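Local coordinates for CPI (Ascaris lumbricoides, PDB 4IT7), which probably inhibits papain-like cysteine proteases, as other members of the cystatin family do, and is linked to immunomodulation by the parasitic roundworm, at residues Q20-K25 and N101-T106; Q28-A33 and C90-W95. All coordinates share one frame; numbering follows the deposited sequence.

Interaction 1: Q20-K25 and N101-T106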
loop_
_atom_site.group_PDB
_atom_site.type_symbol
_atom_site.label_atom_id
_atom_site.label_comp_id
_atom_site.label_asym_id
_atom_site.label_seq_id
_atom_site.Cartn_x
_atom_site.Cartn_y
_atom_site.Cartn_z
ATOM N N GLN A 20 2.613 4.620 7.921
ATOM C CA GLN A 20 1.309 3.990 8.045
ATOM C C GLN A 20 0.201 4.643 7.155
ATOM O O GLN A 20 -0.458 3.954 6.363
ATOM C CB GLN A 20 0.893 3.958 9.514
ATOM C CG GLN A 20 1.688 2.946 10.362
ATOM C CD GLN A 20 1.445 1.472 9.994
ATOM O OE1 GLN A 20 0.321 1.061 9.742
ATOM N NE2 GLN A 20 2.508 0.673 9.985
ATOM N N ALA A 21 0.029 5.963 7.280
ATOM C CA ALA A 21 -0.878 6.774 6.428
ATOM C C ALA A 21 -0.633 6.474 4.975
ATOM O O ALA A 21 -1.571 6.151 4.239
ATOM C CB ALA A 21 -0.660 8.261 6.680
ATOM N N LEU A 22 0.631 6.537 4.559
ATOM C CA LEU A 22 0.930 6.240 3.176
ATOM C C LEU A 22 0.547 4.804 2.741
ATOM O O LEU A 22 0.003 4.630 1.630
ATOM C CB LEU A 22 2.400 6.498 2.838
ATOM C CG LEU A 22 3.002 7.905 2.765
ATOM C CD1 LEU A 22 4.421 7.781 2.240
ATOM C CD2 LEU A 22 2.194 8.959 2.007
ATOM N N ALA A 23 0.838 3.792 3.588
ATOM C CA ALA A 23 0.454 2.379 3.287
ATOM C C ALA A 23 -1.083 2.301 3.094
ATOM O O ALA A 23 -1.556 1.662 2.187
ATOM C CB ALA A 23 0.931 1.420 4.380
ATOM N N GLY A 24 -1.821 3.017 3.933
ATOM C CA GLY A 24 -3.257 3.023 3.902
ATOM C C GLY A 24 -3.725 3.510 2.557
ATOM O O GLY A 24 -4.640 2.952 1.977
ATOM N N LYS A 25 -3.071 4.550 2.063
ATOM C CA LYS A 25 -3.471 5.155 0.814
ATOM C C LYS A 25 -3.075 4.239 -0.308
ATOM O O LYS A 25 -3.819 4.142 -1.310
ATOM C CB LYS A 25 -2.881 6.561 0.618
ATOM C CG LYS A 25 -3.568 7.670 1.416
ATOM C CD LYS A 25 -3.006 9.084 1.108
ATOM C CE LYS A 25 -1.739 9.376 1.906
ATOM N NZ LYS A 25 -1.101 10.737 1.687
ATOM N N ASN A 101 2.062 20.688 -5.244
ATOM C CA ASN A 101 0.988 20.083 -4.499
ATOM C C ASN A 101 0.696 18.646 -4.985
ATOM O O ASN A 101 -0.458 18.255 -5.102
ATOM C CB ASN A 101 -0.243 20.957 -4.647
ATOM C CG ASN A 101 -1.196 20.769 -3.516
ATOM O OD1 ASN A 101 -2.234 20.129 -3.684
ATOM N ND2 ASN A 101 -0.839 21.292 -2.339
ATOM N N PHE A 102 1.760 17.903 -5.296
ATOM C CA PHE A 102 1.698 16.681 -6.071
ATOM C C PHE A 102 1.984 15.428 -5.192
ATOM O O PHE A 102 2.999 15.348 -4.440
ATOM C CB PHE A 102 2.677 16.885 -7.232
ATOM C CG PHE A 102 3.030 15.646 -8.031
ATOM C CD1 PHE A 102 2.641 15.542 -9.367
ATOM C CD2 PHE A 102 3.823 14.611 -7.475
ATOM C CE1 PHE A 102 2.993 14.432 -10.149
ATOM C CE2 PHE A 102 4.153 13.510 -8.234
ATOM C CZ PHE A 102 3.757 13.424 -9.586
ATOM N N GLU A 103 1.066 14.466 -5.222
ATOM C CA GLU A 103 1.340 13.184 -4.577
ATOM C C GLU A 103 0.868 12.114 -5.500
ATOM O O GLU A 103 -0.326 11.982 -5.716
ATOM C CB GLU A 103 0.682 13.076 -3.217
ATOM C CG GLU A 103 0.697 11.682 -2.630
ATOM C CD GLU A 103 -0.043 11.605 -1.306
ATOM O OE1 GLU A 103 -1.087 10.940 -1.223
ATOM O OE2 GLU A 103 0.397 12.245 -0.336
ATOM N N GLU A 104 1.814 11.370 -6.057
ATOM C CA GLU A 104 1.540 10.305 -6.982
ATOM C C GLU A 104 1.896 8.915 -6.382
ATOM O O GLU A 104 3.068 8.638 -6.041
ATOM C CB GLU A 104 2.320 10.549 -8.262
ATOM C CG GLU A 104 2.473 9.332 -9.168
ATOM C CD GLU A 104 3.279 9.614 -10.439
ATOM O OE1 GLU A 104 2.734 10.284 -11.341
ATOM O OE2 GLU A 104 4.454 9.170 -10.559
ATOM N N ILE A 105 0.877 8.056 -6.247
ATOM C CA ILE A 105 1.068 6.668 -5.756
ATOM C C ILE A 105 1.075 5.667 -6.931
ATOM O O ILE A 105 0.081 5.542 -7.627
ATOM C CB ILE A 105 -0.010 6.305 -4.715
ATOM C CG1 ILE A 105 0.181 7.154 -3.483
ATOM C CG2 ILE A 105 0.089 4.834 -4.308
ATOM C CD1 ILE A 105 -1.015 7.160 -2.564
ATOM N N THR A 106 2.198 4.989 -7.135
ATOM C CA THR A 106 2.378 3.995 -8.192
ATOM C C THR A 106 2.437 2.593 -7.592
ATOM O O THR A 106 3.323 2.307 -6.785
ATOM C CB THR A 106 3.702 4.245 -8.912
ATOM O OG1 THR A 106 3.654 5.541 -9.521
ATOM C CG2 THR A 106 3.967 3.207 -9.952
#

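Interaction 2: Q28-A33 and C90-W95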
loop_
_atom_site.group_PDB
_atom_site.type_symbol
_atom_site.label_atom_id
_atom_site.label_comp_id
_atom_site.label_asym_id
_atom_site.label_seq_id
_atom_site.Cartn_x
_atom_site.Cartn_y
_atom_site.Cartn_z
ATOM N N GLN A 28 -5.866 1.571 -0.657
ATOM C CA GLN A 28 -7.011 2.057 -1.395
ATOM C C GLN A 28 -6.732 2.060 -2.887
ATOM O O GLN A 28 -7.565 1.684 -3.696
ATOM C CB GLN A 28 -7.314 3.443 -0.952
ATOM C CG GLN A 28 -8.015 3.549 0.376
ATOM C CD GLN A 28 -8.463 4.981 0.581
ATOM O OE1 GLN A 28 -7.713 5.911 0.310
ATOM N NE2 GLN A 28 -9.712 5.169 1.005
ATOM N N ARG A 29 -5.530 2.439 -3.259
ATOM C CA ARG A 29 -5.148 2.383 -4.651
ATOM C C ARG A 29 -5.084 0.942 -5.191
ATOM O O ARG A 29 -5.529 0.658 -6.281
ATOM C CB ARG A 29 -3.788 3.078 -4.794
ATOM C CG ARG A 29 -3.713 4.215 -5.784
ATOM C CD ARG A 29 -4.365 5.527 -5.330
ATOM N NE ARG A 29 -4.750 5.607 -3.913
ATOM C CZ ARG A 29 -4.890 6.751 -3.224
ATOM N NH1 ARG A 29 -5.275 6.732 -1.940
ATOM N NH2 ARG A 29 -4.648 7.925 -3.818
ATOM N N ILE A 30 -4.498 0.010 -4.449
ATOM C CA ILE A 30 -4.461 -1.383 -4.898
ATOM C C ILE A 30 -5.894 -1.870 -5.101
ATOM O O ILE A 30 -6.213 -2.376 -6.140
ATOM C CB ILE A 30 -3.733 -2.287 -3.855
ATOM C CG1 ILE A 30 -2.257 -1.874 -3.732
ATOM C CG2 ILE A 30 -3.920 -3.775 -4.186
ATOM C CD1 ILE A 30 -1.546 -2.408 -2.490
ATOM N N ASN A 31 -6.762 -1.610 -4.154
ATOM C CA ASN A 31 -8.121 -2.099 -4.241
ATOM C C ASN A 31 -8.915 -1.482 -5.400
ATOM O O ASN A 31 -9.662 -2.208 -6.089
ATOM C CB ASN A 31 -8.849 -1.904 -2.875
ATOM C CG ASN A 31 -8.570 -3.069 -1.892
ATOM O OD1 ASN A 31 -8.302 -4.211 -2.306
ATOM N ND2 ASN A 31 -8.618 -2.780 -0.612
ATOM N N ALA A 32 -8.734 -0.162 -5.621
ATOM C CA ALA A 32 -9.400 0.610 -6.723
ATOM C C ALA A 32 -9.039 0.109 -8.118
ATOM O O ALA A 32 -9.902 0.001 -9.011
ATOM C CB ALA A 32 -9.127 2.105 -6.588
ATOM N N ALA A 33 -7.773 -0.258 -8.283
ATOM C CA ALA A 33 -7.229 -0.713 -9.558
ATOM C C ALA A 33 -7.270 -2.253 -9.807
ATOM O O ALA A 33 -7.169 -2.707 -10.959
ATOM C CB ALA A 33 -5.805 -0.240 -9.658
ATOM N N CYS A 90 3.098 -6.479 -2.457
ATOM C CA CYS A 90 2.999 -5.427 -3.439
ATOM C C CYS A 90 4.074 -4.427 -3.070
ATOM O O CYS A 90 4.195 -4.072 -1.887
ATOM C CB CYS A 90 1.616 -4.818 -3.381
ATOM S SG CYS A 90 0.239 -5.982 -3.675
ATOM N N THR A 91 4.897 -4.089 -4.074
ATOM C CA THR A 91 5.810 -2.970 -4.062
ATOM C C THR A 91 5.069 -1.721 -4.611
ATOM O O THR A 91 4.452 -1.731 -5.694
ATOM C CB THR A 91 7.050 -3.320 -4.888
ATOM O OG1 THR A 91 7.617 -4.509 -4.345
ATOM C CG2 THR A 91 8.099 -2.202 -4.842
ATOM N N VAL A 92 5.083 -0.676 -3.799
ATOM C CA VAL A 92 4.376 0.565 -4.050
ATOM C C VAL A 92 5.385 1.705 -3.879
ATOM O O VAL A 92 6.171 1.694 -2.909
ATOM C CB VAL A 92 3.238 0.807 -3.036
ATOM C CG1 VAL A 92 2.359 1.967 -3.496
ATOM C CG2 VAL A 92 2.382 -0.435 -2.855
ATOM N N ALA A 93 5.377 2.649 -4.832
ATOM C CA ALA A 93 6.191 3.853 -4.792
ATOM C C ALA A 93 5.271 5.064 -4.673
ATOM O O ALA A 93 4.273 5.227 -5.410
ATOM C CB ALA A 93 7.098 3.945 -6.012
ATOM N N ILE A 94 5.550 5.876 -3.663
ATOM C CA ILE A 94 4.845 7.099 -3.519
ATOM C C ILE A 94 5.775 8.307 -3.635
ATOM O O ILE A 94 6.824 8.386 -2.968
ATOM C CB ILE A 94 3.904 7.143 -2.317
ATOM C CG1 ILE A 94 4.098 8.447 -1.623
ATOM C CG2 ILE A 94 3.987 5.894 -1.425
ATOM C CD1 ILE A 94 2.770 9.110 -1.354
ATOM N N TRP A 95 5.384 9.218 -4.532
ATOM C CA TRP A 95 6.206 10.337 -4.943
ATOM C C TRP A 95 5.532 11.628 -4.601
ATOM O O TRP A 95 4.411 11.897 -5.062
ATOM C CB TRP A 95 6.487 10.248 -6.437
ATOM C CG TRP A 95 7.534 11.216 -6.881
ATOM C CD1 TRP A 95 8.499 11.838 -6.092
ATOM C CD2 TRP A 95 7.780 11.693 -8.239
ATOM N NE1 TRP A 95 9.298 12.634 -6.851
ATOM C CE2 TRP A 95 8.908 12.610 -8.150
ATOM C CE3 TRP A 95 7.185 11.467 -9.491
ATOM C CZ2 TRP A 95 9.420 13.263 -9.278
ATOM C CZ3 TRP A 95 7.714 12.125 -10.615
ATOM C CH2 TRP A 95 8.804 12.995 -10.511
#

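Interaction 1: Q20-K25 and N101-T106
Lys-25 reaches from the helix to Glu-103 on the strand, and its ammonium meets the carboxylate at the mouth between the two oxygens. NZ lies 2.9 Å from both OE1 and OE2 of Glu-103, a forked salt bridge, on the syn side of each and 20° out of the carboxylate plane. The glutamate chain runs out nearly straight from the strand, whereas the lysine bends at chi3 (-83°), which swings its end slightly back toward the start of the helix as it reaches out to the carboxylate. The bend also lays CD of Lys-25 beside OE1 of Glu-103, at 3.5 Å. In the cystatin fold the antiparallel sheet wraps around the single long helix, here 17-33, and this pair ties that helix to the edge strand 102-112, the axes of 20-25 and 102-106 approaching to 10.4 Å at 62°. Closer to the helix backbone the contact turns apolar: CD1 of Ile-105 comes up to CB of Lys-25 at 3.7 Å, meeting the root of the same side chain whose tip holds the glutamate. Leu-22, one turn earlier, brings CD2 only to the margin of the Glu-103 carboxylate and also touches Ile-94 and Thr-58 of the inner strands.

Interaction 2: Q28-A33 and C90-W95
Cys-90 opens the contact by packing against the end of Ile-30, the one residue of 28-33 that touches this part of strand 88-97. The cysteine CB lies 4.1 Å from CD1 of Ile-30, and SG is almost as near that methyl, at 4.2 Å. With SG beside the backbone N (chi1 -59°), the sulfur stays on the helix-facing side of the strand, where it forms the disulfide to Cys-110 of the neighbouring strand 102-112. The isoleucine therefore rests against the root of a covalent link between two strands, and Ile-107 of strand 102-112 packs on it as well.

Thr-91 turns its side chain to the other face of the sheet, against Val-59 and Glu-61. Val-92 returns to the helix side and offers its CG2 methyl to CD1 of Ile-30 at 4.4 Å, a looser approach than that of the cysteine. One methyl of the isoleucine makes both touches: CG1 of Ile-30 stands beside the backbone N, and the extended chi2 (164°) carries CD1 outward to the strand. Val-92 also touches Ala-26, Leu-62 and Ile-105. No hydrogen bond joins the two segments, and all three touching residues are buried. This apolar seam between the long helix and the concave face of the antiparallel sheet belongs to the helix-sheet core of the cystatin fold, here bordered by the disulfide between its last two strands.

Overall arrangement
Both interactions use helix 17-33, interaction 1 in its first half and interaction 2 at its C-terminal end, and their centres lie about 8 Å apart. Their strand segments belong to 88-97 and 102-112, consecutive antiparallel neighbours at one side of the sheet. Along the chain the order is 20-25, 28-33, 90-95, 101-106, so interaction 1 encloses interaction 2. The two strand segments are joined by backbone hydrogen bonds, Thr-106 N to Ala-93 O (2.7 Å) and Trp-95 N to Glu-104 O (2.8 Å). The helix is thus fastened to this hairpin by a buried apolar patch and, nearer the sheet's edge, a salt bridge.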